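Local coordinates for CurJ (PDB 5TZ6), which probably dehydrates the growing acyl chain during curacin biosynthesis, as the dehydratase domain of a polyketide synthase module, at residues Phe182-Gln187 and Val218-Gln223. The protein carries 1 engineered substitution. Sequence-based numbering, arbitrary orientation.
With 7OD ((2E,5R)-5-hydroxy-2-methylhept-2-enoic acid), chain C.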
loop_
_atom_site.group_PDB
_atom_site.type_symbol
_atom_site.label_atom_id
_atom_site.label_comp_id
_atom_site.label_asym_id
_atom_site.label_seq_id
_atom_site.Cartn_x
_atom_site.Cartn_y
_atom_site.Cartn_z
ATOM N N PHE A 182 17.454 -23.865 7.071
ATOM C CA PHE A 182 16.258 -24.643 7.376
ATOM C C PHE A 182 16.546 -25.852 8.262
ATOM O O PHE A 182 15.627 -26.631 8.540
ATOM C CB PHE A 182 15.567 -25.095 6.077
ATOM C CG PHE A 182 14.571 -24.103 5.546
ATOM C CD1 PHE A 182 13.250 -24.127 5.976
ATOM C CD2 PHE A 182 14.950 -23.139 4.631
ATOM C CE1 PHE A 182 12.322 -23.199 5.502
ATOM C CE2 PHE A 182 14.028 -22.212 4.149
ATOM C CZ PHE A 182 12.714 -22.240 4.590
ATOM N N ARG A 183 17.785 -26.026 8.718
ATOM C CA ARG A 183 18.178 -27.193 9.509
ATOM C C ARG A 183 18.347 -26.764 10.964
ATOM O O ARG A 183 19.459 -26.587 11.458
ATOM C CB ARG A 183 19.451 -27.834 8.937
ATOM C CG ARG A 183 19.237 -28.435 7.544
ATOM C CD ARG A 183 20.477 -29.109 6.986
ATOM N NE ARG A 183 20.197 -29.669 5.671
ATOM C CZ ARG A 183 20.647 -30.845 5.239
ATOM N NH1 ARG A 183 20.317 -31.277 4.025
ATOM N NH2 ARG A 183 21.393 -31.604 6.034
ATOM N N TRP A 184 17.215 -26.596 11.647
ATOM C CA TRP A 184 17.178 -26.201 13.049
ATOM C C TRP A 184 17.304 -27.384 13.997
ATOM O O TRP A 184 17.799 -27.220 15.120
ATOM C CB TRP A 184 15.860 -25.473 13.365
ATOM C CG TRP A 184 15.774 -24.033 12.933
ATOM C CD1 TRP A 184 15.775 -23.554 11.656
ATOM C CD2 TRP A 184 15.660 -22.889 13.791
ATOM N NE1 TRP A 184 15.673 -22.184 11.664
ATOM C CE2 TRP A 184 15.602 -21.751 12.963
ATOM C CE3 TRP A 184 15.606 -22.717 15.179
ATOM C CZ2 TRP A 184 15.491 -20.457 13.476
ATOM C CZ3 TRP A 184 15.499 -21.429 15.690
ATOM C CH2 TRP A 184 15.442 -20.319 14.839
ATOM N N ILE A 185 16.847 -28.563 13.585
ATOM C CA ILE A 185 16.782 -29.719 14.474
ATOM C C ILE A 185 18.188 -30.268 14.690
ATOM O O ILE A 185 18.793 -30.842 13.782
ATOM C CB ILE A 185 15.834 -30.794 13.932
ATOM C CG1 ILE A 185 14.423 -30.203 13.796
ATOM C CG2 ILE A 185 15.862 -32.026 14.820
ATOM C CD1 ILE A 185 13.379 -31.139 13.264
ATOM N N GLU A 186 18.715 -30.083 15.899
ATOM C CA GLU A 186 20.022 -30.612 16.256
ATOM C C GLU A 186 19.946 -31.997 16.878
ATOM O O GLU A 186 20.868 -32.798 16.687
ATOM C CB GLU A 186 20.736 -29.674 17.232
ATOM C CG GLU A 186 21.168 -28.350 16.635
ATOM C CD GLU A 186 22.658 -28.305 16.367
ATOM O OE1 GLU A 186 23.438 -28.337 17.344
ATOM O OE2 GLU A 186 23.051 -28.246 15.182
ATOM N N GLN A 187 18.881 -32.315 17.615
ATOM C CA GLN A 187 18.832 -33.621 18.264
ATOM C C GLN A 187 17.413 -34.161 18.232
ATOM O O GLN A 187 16.447 -33.397 18.186
ATOM C CB GLN A 187 19.341 -33.540 19.706
ATOM C CG GLN A 187 20.846 -33.474 19.811
ATOM C CD GLN A 187 21.324 -33.591 21.238
ATOM O OE1 GLN A 187 21.940 -34.586 21.624
ATOM N NE2 GLN A 187 21.025 -32.577 22.041
ATOM N N VAL A 218 9.293 -22.353 11.979
ATOM C CA VAL A 218 7.993 -22.979 11.744
ATOM C C VAL A 218 8.154 -24.221 10.879
ATOM O O VAL A 218 7.604 -25.297 11.182
ATOM C CB VAL A 218 7.030 -21.961 11.105
ATOM C CG1 VAL A 218 5.685 -22.606 10.788
ATOM C CG2 VAL A 218 6.844 -20.768 12.036
ATOM N N ASP A 219 8.948 -24.106 9.810
ATOM C CA ASP A 219 9.149 -25.263 8.955
ATOM C C ASP A 219 9.798 -26.399 9.724
ATOM O O ASP A 219 9.369 -27.549 9.612
ATOM C CB ASP A 219 9.990 -24.905 7.738
ATOM C CG ASP A 219 9.888 -25.952 6.650
ATOM O OD1 ASP A 219 8.853 -25.976 5.950
ATOM O OD2 ASP A 219 10.833 -26.763 6.508
ATOM N N SER A 220 10.825 -26.099 10.522
ATOM C CA SER A 220 11.466 -27.158 11.295
ATOM C C SER A 220 10.438 -27.886 12.152
ATOM O O SER A 220 10.436 -29.126 12.235
ATOM C CB SER A 220 12.568 -26.568 12.174
ATOM O OG SER A 220 13.577 -25.950 11.391
ATOM N N CYS A 221 9.523 -27.126 12.759
ATOM C CA CYS A 221 8.470 -27.749 13.551
ATOM C C CYS A 221 7.677 -28.737 12.711
ATOM O O CYS A 221 7.425 -29.868 13.140
ATOM C CB CYS A 221 7.548 -26.682 14.147
ATOM S SG CYS A 221 8.256 -25.823 15.558
ATOM N N PHE A 222 7.279 -28.334 11.500
ATOM C CA PHE A 222 6.599 -29.300 10.638
ATOM C C PHE A 222 7.501 -30.473 10.254
ATOM O O PHE A 222 7.006 -31.589 10.047
ATOM C CB PHE A 222 6.063 -28.612 9.384
ATOM C CG PHE A 222 5.050 -27.540 9.667
ATOM C CD1 PHE A 222 4.422 -27.469 10.902
ATOM C CD2 PHE A 222 4.709 -26.613 8.693
ATOM C CE1 PHE A 222 3.491 -26.482 11.169
ATOM C CE2 PHE A 222 3.775 -25.628 8.947
ATOM C CZ PHE A 222 3.166 -25.562 10.189
ATOM N N GLN A 223 8.820 -30.251 10.168
ATOM C CA GLN A 223 9.744 -31.325 9.811
ATOM C C GLN A 223 9.800 -32.392 10.888
ATOM O O GLN A 223 10.135 -33.546 10.598
ATOM C CB GLN A 223 11.154 -30.786 9.588
ATOM C CG GLN A 223 11.312 -29.759 8.498
ATOM C CD GLN A 223 12.669 -29.093 8.576
ATOM O OE1 GLN A 223 13.604 -29.653 9.140
ATOM N NE2 GLN A 223 12.779 -27.886 8.033
HETATM O OAB 7OD C . 7.133 -29.442 -0.853
HETATM C CAA 7OD C . 6.431 -28.473 -0.501
HETATM O OAI 7OD C . 5.815 -27.805 -1.362
HETATM C CAC 7OD C . 6.323 -28.105 0.984
HETATM C CAK 7OD C . 5.457 -26.909 1.409
HETATM C CAD 7OD C . 7.077 -28.924 2.044
HETATM C CAE 7OD C . 6.936 -28.517 3.520
HETATM C CAF 7OD C . 7.589 -29.464 4.557
HETATM O OAH 7OD C . 8.791 -28.860 5.045
HETATM C CAG 7OD C . 7.928 -30.856 4.011
HETATM C CAJ 7OD C . 8.193 -31.782 5.201
HETATM O O HOH W 1 15.128 -28.126 11.425
#
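In the wall of the ligand pocket of this dehydratase, the side chain of Gln223 bridges Asp219, on its own helix 215-223, and Phe182, in the loop that runs into strand 185-190. The chain is extended beyond CG, CD anti to CA (chi2 168°), which carries the amide out to the Phe182 carbonyl. Its NE2 spends one N-H on Phe182 O (3.2 Å) and the other on Asp219 OD2 (2.7 Å); both bonds are nearly straight and close to the amide plane, which should keep the amide from flipping. Gln223 reaches OD2 on the anti side of the carboxylate, leaving Asp219 OD1 to accept a hydrogen bond from OAH, the hydroxyl of the bound 5-hydroxy-2-methylheptenoic acid, at 3.0 Å. The Phe182 ring stands at a right angle to the carboxylate plane, its CE1 3.7 Å from Asp219 CB at the ring edge; Phe41, evidently the engineered residue that replaces a histidine in this inactive mutant, meets the same ring edge-to-face. In this double hot-dog fold, helix 215-223 supplies the aspartate that hydrogen-bonds the ligand hydroxyl. An alanine at Asp219 would probably leave Gln223 NE2 without its second acceptor, and the hydroxyl of the ligand without this partner. A water accepts from Ile185 N (2.8 Å) and donates to Ser220 OG and Gln223 OE1, tying strand to helix. Ser220 OG also bonds to Thr216 O and sits 3.1 Å from Trp184 CB.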